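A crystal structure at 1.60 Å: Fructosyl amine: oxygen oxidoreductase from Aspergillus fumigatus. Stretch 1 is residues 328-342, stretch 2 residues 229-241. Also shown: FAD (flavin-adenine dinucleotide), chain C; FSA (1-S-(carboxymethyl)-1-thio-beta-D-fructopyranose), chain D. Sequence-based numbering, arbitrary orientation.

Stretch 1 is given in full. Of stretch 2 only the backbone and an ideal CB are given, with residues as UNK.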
# COMPACT_ATOMS: atom_id res chain seq x y z
N PRO A 328 -22.63 -13.44 1.77
CA PRO A 328 -22.68 -11.99 1.63
C PRO A 328 -21.40 -11.36 2.18
O PRO A 328 -20.82 -11.89 3.14
CB PRO A 328 -23.87 -11.59 2.51
CG PRO A 328 -24.02 -12.70 3.49
CD PRO A 328 -23.67 -13.94 2.69
N PHE A 329 -20.98 -10.27 1.57
CA PHE A 329 -19.84 -9.49 2.09
C PHE A 329 -20.27 -8.68 3.31
O PHE A 329 -21.37 -8.13 3.34
CB PHE A 329 -19.30 -8.53 1.03
CG PHE A 329 -18.86 -9.20 -0.24
CD1 PHE A 329 -18.32 -10.49 -0.24
CD2 PHE A 329 -18.93 -8.51 -1.45
CE1 PHE A 329 -17.89 -11.09 -1.42
CE2 PHE A 329 -18.50 -9.10 -2.64
CZ PHE A 329 -17.98 -10.39 -2.63
N SER A 330 -19.39 -8.60 4.31
CA SER A 330 -19.68 -7.81 5.51
C SER A 330 -19.09 -6.39 5.41
O SER A 330 -19.46 -5.51 6.19
CB SER A 330 -19.12 -8.49 6.75
OG SER A 330 -17.72 -8.66 6.60
N PHE A 331 -18.16 -6.21 4.47
CA PHE A 331 -17.49 -4.93 4.25
C PHE A 331 -16.88 -4.96 2.85
O PHE A 331 -16.47 -6.02 2.37
CB PHE A 331 -16.40 -4.70 5.31
CG PHE A 331 -15.64 -3.40 5.14
CD1 PHE A 331 -16.25 -2.18 5.39
CD2 PHE A 331 -14.31 -3.41 4.72
CE1 PHE A 331 -15.56 -0.96 5.22
CE2 PHE A 331 -13.61 -2.22 4.54
CZ PHE A 331 -14.23 -0.99 4.79
N ALA A 332 -16.83 -3.79 2.21
CA ALA A 332 -16.18 -3.64 0.91
C ALA A 332 -15.71 -2.21 0.71
O ALA A 332 -16.41 -1.26 1.09
CB ALA A 332 -17.13 -4.03 -0.23
N ARG A 333 -14.55 -2.04 0.08
CA ARG A 333 -14.10 -0.71 -0.29
C ARG A 333 -13.09 -0.71 -1.42
O ARG A 333 -12.44 -1.72 -1.70
CB ARG A 333 -13.52 0.06 0.90
CG ARG A 333 -12.07 -0.27 1.26
CD ARG A 333 -11.62 0.79 2.22
NE ARG A 333 -10.28 0.63 2.81
CZ ARG A 333 -9.26 1.43 2.53
NH1 ARG A 333 -8.10 1.27 3.17
NH2 ARG A 333 -9.39 2.41 1.64
N ILE A 334 -12.95 0.45 -2.04
CA ILE A 334 -11.81 0.71 -2.92
C ILE A 334 -10.66 1.33 -2.10
O ILE A 334 -10.88 1.98 -1.06
CB ILE A 334 -12.19 1.56 -4.14
CG1 ILE A 334 -12.59 2.98 -3.72
CG2 ILE A 334 -13.36 0.86 -4.92
CD1 ILE A 334 -12.87 3.92 -4.91
N CYS A 335 -9.44 1.11 -2.58
CA CYS A 335 -8.23 1.43 -1.85
C CYS A 335 -7.23 1.99 -2.87
O CYS A 335 -6.97 1.33 -3.89
CB CYS A 335 -7.72 0.12 -1.24
SG CYS A 335 -6.08 0.14 -0.54
N TRP A 336 -6.70 3.19 -2.60
CA TRP A 336 -5.91 3.92 -3.59
C TRP A 336 -4.44 4.00 -3.25
O TRP A 336 -4.07 4.18 -2.08
CB TRP A 336 -6.39 5.36 -3.68
CG TRP A 336 -7.72 5.55 -4.35
CD1 TRP A 336 -8.94 5.51 -3.76
CD2 TRP A 336 -7.94 5.83 -5.74
NE1 TRP A 336 -9.92 5.75 -4.70
CE2 TRP A 336 -9.33 5.94 -5.92
CE3 TRP A 336 -7.08 5.98 -6.85
CZ2 TRP A 336 -9.91 6.21 -7.17
CZ3 TRP A 336 -7.66 6.25 -8.10
CH2 TRP A 336 -9.07 6.35 -8.25
N CYS A 337 -3.60 3.90 -4.28
CA CYS A 337 -2.18 4.24 -4.15
C CYS A 337 -1.79 4.99 -5.42
O CYS A 337 -2.66 5.49 -6.15
CB CYS A 337 -1.33 2.98 -3.92
SG CYS A 337 0.37 3.28 -3.30
N ALA A 338 -0.49 5.10 -5.68
CA ALA A 338 -0.04 5.79 -6.89
C ALA A 338 1.23 5.19 -7.43
O ALA A 338 2.22 5.06 -6.71
CB ALA A 338 0.13 7.28 -6.64
N ASP A 339 1.18 4.82 -8.71
CA ASP A 339 2.28 4.10 -9.36
C ASP A 339 3.19 5.06 -10.10
O ASP A 339 2.71 5.93 -10.87
CB ASP A 339 1.74 3.12 -10.41
CG ASP A 339 1.07 1.90 -9.81
OD1 ASP A 339 1.59 1.33 -8.84
OD2 ASP A 339 0.05 1.50 -10.39
N THR A 340 4.49 4.91 -9.89
CA THR A 340 5.48 5.54 -10.76
C THR A 340 5.59 4.71 -12.05
O THR A 340 5.03 3.61 -12.13
CB THR A 340 6.84 5.65 -10.07
OG1 THR A 340 7.26 4.34 -9.69
CG2 THR A 340 6.78 6.58 -8.82
N ALA A 341 6.30 5.23 -13.05
CA ALA A 341 6.36 4.57 -14.37
C ALA A 341 7.02 3.19 -14.35
O ALA A 341 6.79 2.39 -15.26
CB ALA A 341 7.07 5.49 -15.39
N ASN A 342 7.82 2.93 -13.32
CA ASN A 342 8.50 1.64 -13.16
C ASN A 342 8.27 1.01 -11.77
O ASN A 342 8.96 0.07 -11.38
CB ASN A 342 10.00 1.80 -13.42
CG ASN A 342 10.68 2.70 -12.41
OD1 ASN A 342 10.02 3.33 -11.57
ND2 ASN A 342 12.01 2.78 -12.49
N UNK A 229 3.97 14.03 -14.54
CA UNK A 229 3.45 12.71 -14.93
C UNK A 229 4.09 11.54 -14.19
O UNK A 229 3.90 10.40 -14.58
CB UNK A 229 3.65 12.51 -16.43
N UNK A 230 4.81 11.82 -13.11
CA UNK A 230 5.47 10.72 -12.37
C UNK A 230 4.51 9.83 -11.58
O UNK A 230 4.86 8.68 -11.29
CB UNK A 230 6.50 11.30 -11.40
N UNK A 231 3.32 10.33 -11.24
CA UNK A 231 2.40 9.53 -10.41
C UNK A 231 1.09 9.20 -11.13
O UNK A 231 0.48 10.08 -11.71
CB UNK A 231 2.09 10.28 -9.11
N UNK A 232 0.67 7.93 -11.07
CA UNK A 232 -0.65 7.54 -11.56
C UNK A 232 -1.48 7.02 -10.38
O UNK A 232 -1.31 5.86 -9.97
CB UNK A 232 -0.54 6.48 -12.66
N UNK A 233 -2.36 7.87 -9.82
CA UNK A 233 -3.29 7.37 -8.81
C UNK A 233 -4.11 6.21 -9.36
O UNK A 233 -4.73 6.34 -10.43
CB UNK A 233 -4.21 8.49 -8.33
N UNK A 234 -4.11 5.09 -8.63
CA UNK A 234 -4.75 3.85 -9.10
C UNK A 234 -5.34 3.13 -7.89
O UNK A 234 -4.81 3.22 -6.77
CB UNK A 234 -3.76 2.95 -9.84
N UNK A 235 -6.45 2.43 -8.12
CA UNK A 235 -7.19 1.83 -7.03
C UNK A 235 -7.40 0.33 -7.19
O UNK A 235 -7.56 -0.17 -8.31
CB UNK A 235 -8.55 2.52 -6.89
N UNK A 236 -7.44 -0.35 -6.04
CA UNK A 236 -7.74 -1.77 -5.96
C UNK A 236 -8.96 -1.97 -5.06
O UNK A 236 -9.46 -1.01 -4.44
CB UNK A 236 -6.54 -2.56 -5.44
N UNK A 237 -9.42 -3.21 -5.01
CA UNK A 237 -10.70 -3.57 -4.45
C UNK A 237 -10.51 -4.64 -3.38
O UNK A 237 -9.67 -5.53 -3.51
CB UNK A 237 -11.65 -4.05 -5.55
N UNK A 238 -11.27 -4.52 -2.30
CA UNK A 238 -11.21 -5.50 -1.21
C UNK A 238 -12.60 -5.71 -0.59
O UNK A 238 -13.44 -4.79 -0.59
CB UNK A 238 -10.22 -5.04 -0.14
N UNK A 239 -12.81 -6.92 -0.08
CA UNK A 239 -14.03 -7.25 0.65
C UNK A 239 -13.67 -8.05 1.91
O UNK A 239 -12.57 -8.60 1.98
CB UNK A 239 -15.00 -8.04 -0.24
N UNK A 240 -14.59 -8.09 2.87
CA UNK A 240 -14.52 -9.02 4.00
C UNK A 240 -15.73 -9.97 3.95
O UNK A 240 -16.83 -9.56 3.57
CB UNK A 240 -14.48 -8.26 5.33
N UNK A 241 -15.50 -11.21 4.36
CA UNK A 241 -16.57 -12.17 4.68
C UNK A 241 -16.46 -12.55 6.16
O UNK A 241 -15.40 -12.96 6.62
CB UNK A 241 -16.48 -13.41 3.79
PA FAD C . -1.70 6.37 2.38
O1A FAD C . -1.40 5.45 3.49
O2A FAD C . -2.92 6.11 1.55
O5B FAD C . -1.75 7.80 3.06
C5B FAD C . -2.13 8.98 2.35
C4B FAD C . -2.65 9.97 3.40
O4B FAD C . -2.80 11.20 2.66
C3B FAD C . -4.07 9.53 3.84
O3B FAD C . -4.12 9.29 5.25
C2B FAD C . -4.92 10.74 3.43
O2B FAD C . -5.97 11.04 4.40
C1B FAD C . -3.85 11.86 3.30
N9A FAD C . -4.47 13.00 2.55
C8A FAD C . -5.29 12.96 1.48
N7A FAD C . -5.66 14.22 1.17
C5A FAD C . -5.07 15.05 2.05
C6A FAD C . -5.09 16.43 2.23
N6A FAD C . -5.83 17.22 1.42
N1A FAD C . -4.36 16.96 3.24
C2A FAD C . -3.63 16.19 4.05
N3A FAD C . -3.59 14.86 3.90
C4A FAD C . -4.31 14.28 2.91
N1 FAD C . 1.36 -2.97 0.40
C2 FAD C . 2.11 -3.99 0.99
O2 FAD C . 3.27 -3.80 1.35
N3 FAD C . 1.53 -5.25 1.15
C4 FAD C . 0.23 -5.51 0.74
O4 FAD C . -0.26 -6.64 0.91
C4X FAD C . -0.51 -4.49 0.13
N5 FAD C . -1.81 -4.73 -0.31
C5X FAD C . -2.59 -3.66 -0.75
C6 FAD C . -3.95 -3.88 -0.99
C7 FAD C . -4.76 -2.83 -1.38
C7M FAD C . -6.24 -3.13 -1.65
C8 FAD C . -4.24 -1.54 -1.51
C8M FAD C . -5.17 -0.36 -1.87
C9 FAD C . -2.88 -1.32 -1.26
C9A FAD C . -2.05 -2.38 -0.86
N10 FAD C . -0.67 -2.20 -0.61
C10 FAD C . 0.06 -3.23 -0.03
C1' FAD C . -0.02 -0.92 -0.93
C2' FAD C . 0.05 -0.04 0.32
O2' FAD C . -1.20 -0.11 1.04
C3' FAD C . 0.34 1.40 -0.10
O3' FAD C . 1.43 1.40 -1.04
C4' FAD C . 0.75 2.27 1.09
O4' FAD C . -0.11 2.08 2.21
C5' FAD C . 0.70 3.75 0.66
O5' FAD C . 1.13 4.58 1.74
P FAD C . 1.10 6.18 1.59
O1P FAD C . 1.83 6.56 0.35
O2P FAD C . 1.52 6.71 2.90
O3P FAD C . -0.45 6.54 1.38
OAB FSA D . 3.43 -6.09 -1.84
CAL FSA D . 2.84 -7.18 -1.69
OAA FSA D . 3.44 -8.22 -1.33
CAH FSA D . 1.36 -7.30 -1.98
SAK FSA D . 0.68 -5.82 -2.65
C1 FSA D . -0.95 -6.47 -2.89
C2 FSA D . -1.73 -5.66 -3.93
O2 FSA D . -3.14 -5.89 -3.78
C3 FSA D . -1.31 -6.05 -5.36
O3 FSA D . -1.69 -7.40 -5.63
C4 FSA D . -1.88 -5.08 -6.40
O4 FSA D . -1.31 -5.38 -7.69
C5 FSA D . -1.58 -3.62 -6.06
O5 FSA D . -0.19 -3.33 -6.22
C6 FSA D . -2.03 -3.33 -4.63
O6 FSA D . -1.40 -4.27 -3.74

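Position 229 has a positive phi (67°) and nothing of stretch 1 near its CB; glycine, asparagine or aspartate tolerate such a backbone, and Asn229 is found. At 230 CA-to-CB points sideways and stretch 1 offers the side chain little, so many residues would serve. It is Gln230, whose amide finds its hydrogen bonds elsewhere in the structure, while its O accepts from a water that in turn accepts from Ala341 N.

Position 231 has its CB 4.3 Å from Ala338 CB, beside the methyl of Thr340, which favours an aliphatic chain; Leu231 brings CD2 to 4.1 Å from Thr340 CG2.

From 232 onward the strand runs antiparallel to stretch 1. Position 232 lies on the same face as the Asp339 carboxylate, so a long basic chain, lysine or arginine, would suit. Arg232 forms a salt bridge, NH2 to Asp339 OD2 2.9 Å, while its N donates to Asp339 O, also 2.9 Å away.

At 233 phi is -57° and the position is not hydrogen-bonded across the strands, so proline is allowed among small or apolar residues. Pro233 sets CB 4.2 Å from Trp336 CZ3. Position 234 has CB 4.1 Å from Asp339 OD2, and a small polar or beta-branched residue would fit. Thr234 turns OG1 back to Arg232 O (2.8 Å) and accepts from Arg232 NE (OG1 to NE 3.0 Å), steadying that arginine.

Position 235 looks straight onto the Trp336 indole, its CB 3.6 Å from CD2; with the ring so close, a small residue is the natural choice. Ala235 lays its methyl over the ring face, CB 3.6 Å from the centroid of the six-membered ring.

Position 236 shares its face with Cys335, which is covalently joined to FAD, and the sugar FSA lies nearby, inviting a broad aromatic. Trp236 places a ring face against FSA, CE2 to C5 3.6 Å, and its edge near Asp339 OD2, 3.7 Å from CH2.

At 237 Ile334 CG2 is 5.2 Å from the CB, leaving room for a beta-branched residue; Thr237 sets its CG2 4.2 Å from Ile334 CG2. Position 238 faces the apolar parts of Phe331, Arg333 and Cys335, suiting a branched aliphatic. Leu238 reaches Phe331 CE2 with CD1 (3.9 Å) and Arg333 CG with CD2 (3.9 Å).

The CB of 239 is 4.0 Å from Phe329 CG, so a compact aliphatic fits: Val239 holds CG1 over the ring face, 3.9 Å from its centroid. Position 240 neighbours Phe331, and an aromatic would suit; His240 receives the phenyl edge on its ring face, centroids 5.1 Å apart. At 241, beside the Phe329 ring, an aliphatic is apt, and Ile241 CG1 meets its edge, 3.9 Å from CD1.

Stretch 2 (229-241) NQLRPTAWTLVHI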
# COMPACT_ATOMS: atom_id res chain seq x y z
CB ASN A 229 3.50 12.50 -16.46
CG ASN A 229 2.69 13.55 -17.21
OD1 ASN A 229 1.58 13.91 -16.81
ND2 ASN A 229 3.27 14.06 -18.29
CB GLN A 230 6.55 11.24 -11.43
CG GLN A 230 7.82 11.70 -12.12
CD GLN A 230 8.77 12.33 -11.14
OE1 GLN A 230 9.61 11.66 -10.55
NE2 GLN A 230 8.62 13.64 -10.93
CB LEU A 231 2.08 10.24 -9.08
CG LEU A 231 3.24 10.59 -8.13
CD1 LEU A 231 2.70 11.37 -6.93
CD2 LEU A 231 3.96 9.33 -7.68
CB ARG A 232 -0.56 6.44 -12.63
CG ARG A 232 -1.94 6.08 -13.22
CD ARG A 232 -1.86 4.82 -14.11
NE ARG A 232 -1.57 3.62 -13.34
CZ ARG A 232 -1.30 2.43 -13.87
NH1 ARG A 232 -1.25 2.29 -15.20
NH2 ARG A 232 -1.04 1.38 -13.08
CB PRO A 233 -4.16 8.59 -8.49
CG PRO A 233 -3.29 9.75 -8.79
CD PRO A 233 -2.54 9.32 -10.04
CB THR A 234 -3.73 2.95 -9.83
OG1 THR A 234 -2.97 3.75 -10.74
CG2 THR A 234 -4.45 1.86 -10.63
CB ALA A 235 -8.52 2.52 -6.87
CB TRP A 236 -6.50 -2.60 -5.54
CG TRP A 236 -5.56 -2.66 -6.71
CD1 TRP A 236 -5.52 -3.62 -7.69
CD2 TRP A 236 -4.58 -1.67 -7.09
NE1 TRP A 236 -4.58 -3.31 -8.64
CE2 TRP A 236 -3.98 -2.12 -8.29
CE3 TRP A 236 -4.12 -0.47 -6.51
CZ2 TRP A 236 -2.97 -1.40 -8.94
CZ3 TRP A 236 -3.10 0.24 -7.15
CH2 TRP A 236 -2.53 -0.24 -8.36
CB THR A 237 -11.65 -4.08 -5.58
OG1 THR A 237 -10.89 -4.86 -6.52
CG2 THR A 237 -12.25 -2.90 -6.31
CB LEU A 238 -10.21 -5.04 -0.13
CG LEU A 238 -10.58 -3.85 0.77
CD1 LEU A 238 -11.36 -4.24 2.02
CD2 LEU A 238 -9.32 -3.04 1.15
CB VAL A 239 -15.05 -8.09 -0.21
CG1 VAL A 239 -15.35 -7.40 -1.52
CG2 VAL A 239 -14.54 -9.53 -0.43
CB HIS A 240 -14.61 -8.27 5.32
CG HIS A 240 -13.46 -7.35 5.61
ND1 HIS A 240 -13.29 -6.76 6.84
CD2 HIS A 240 -12.41 -6.95 4.84
CE1 HIS A 240 -12.20 -6.00 6.81
NE2 HIS A 240 -11.64 -6.11 5.62
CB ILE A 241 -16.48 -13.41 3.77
CG1 ILE A 241 -16.89 -13.02 2.35
CG2 ILE A 241 -17.37 -14.58 4.29
CD1 ILE A 241 -16.65 -14.10 1.31
O HOH W 1 7.27 7.95 -12.58
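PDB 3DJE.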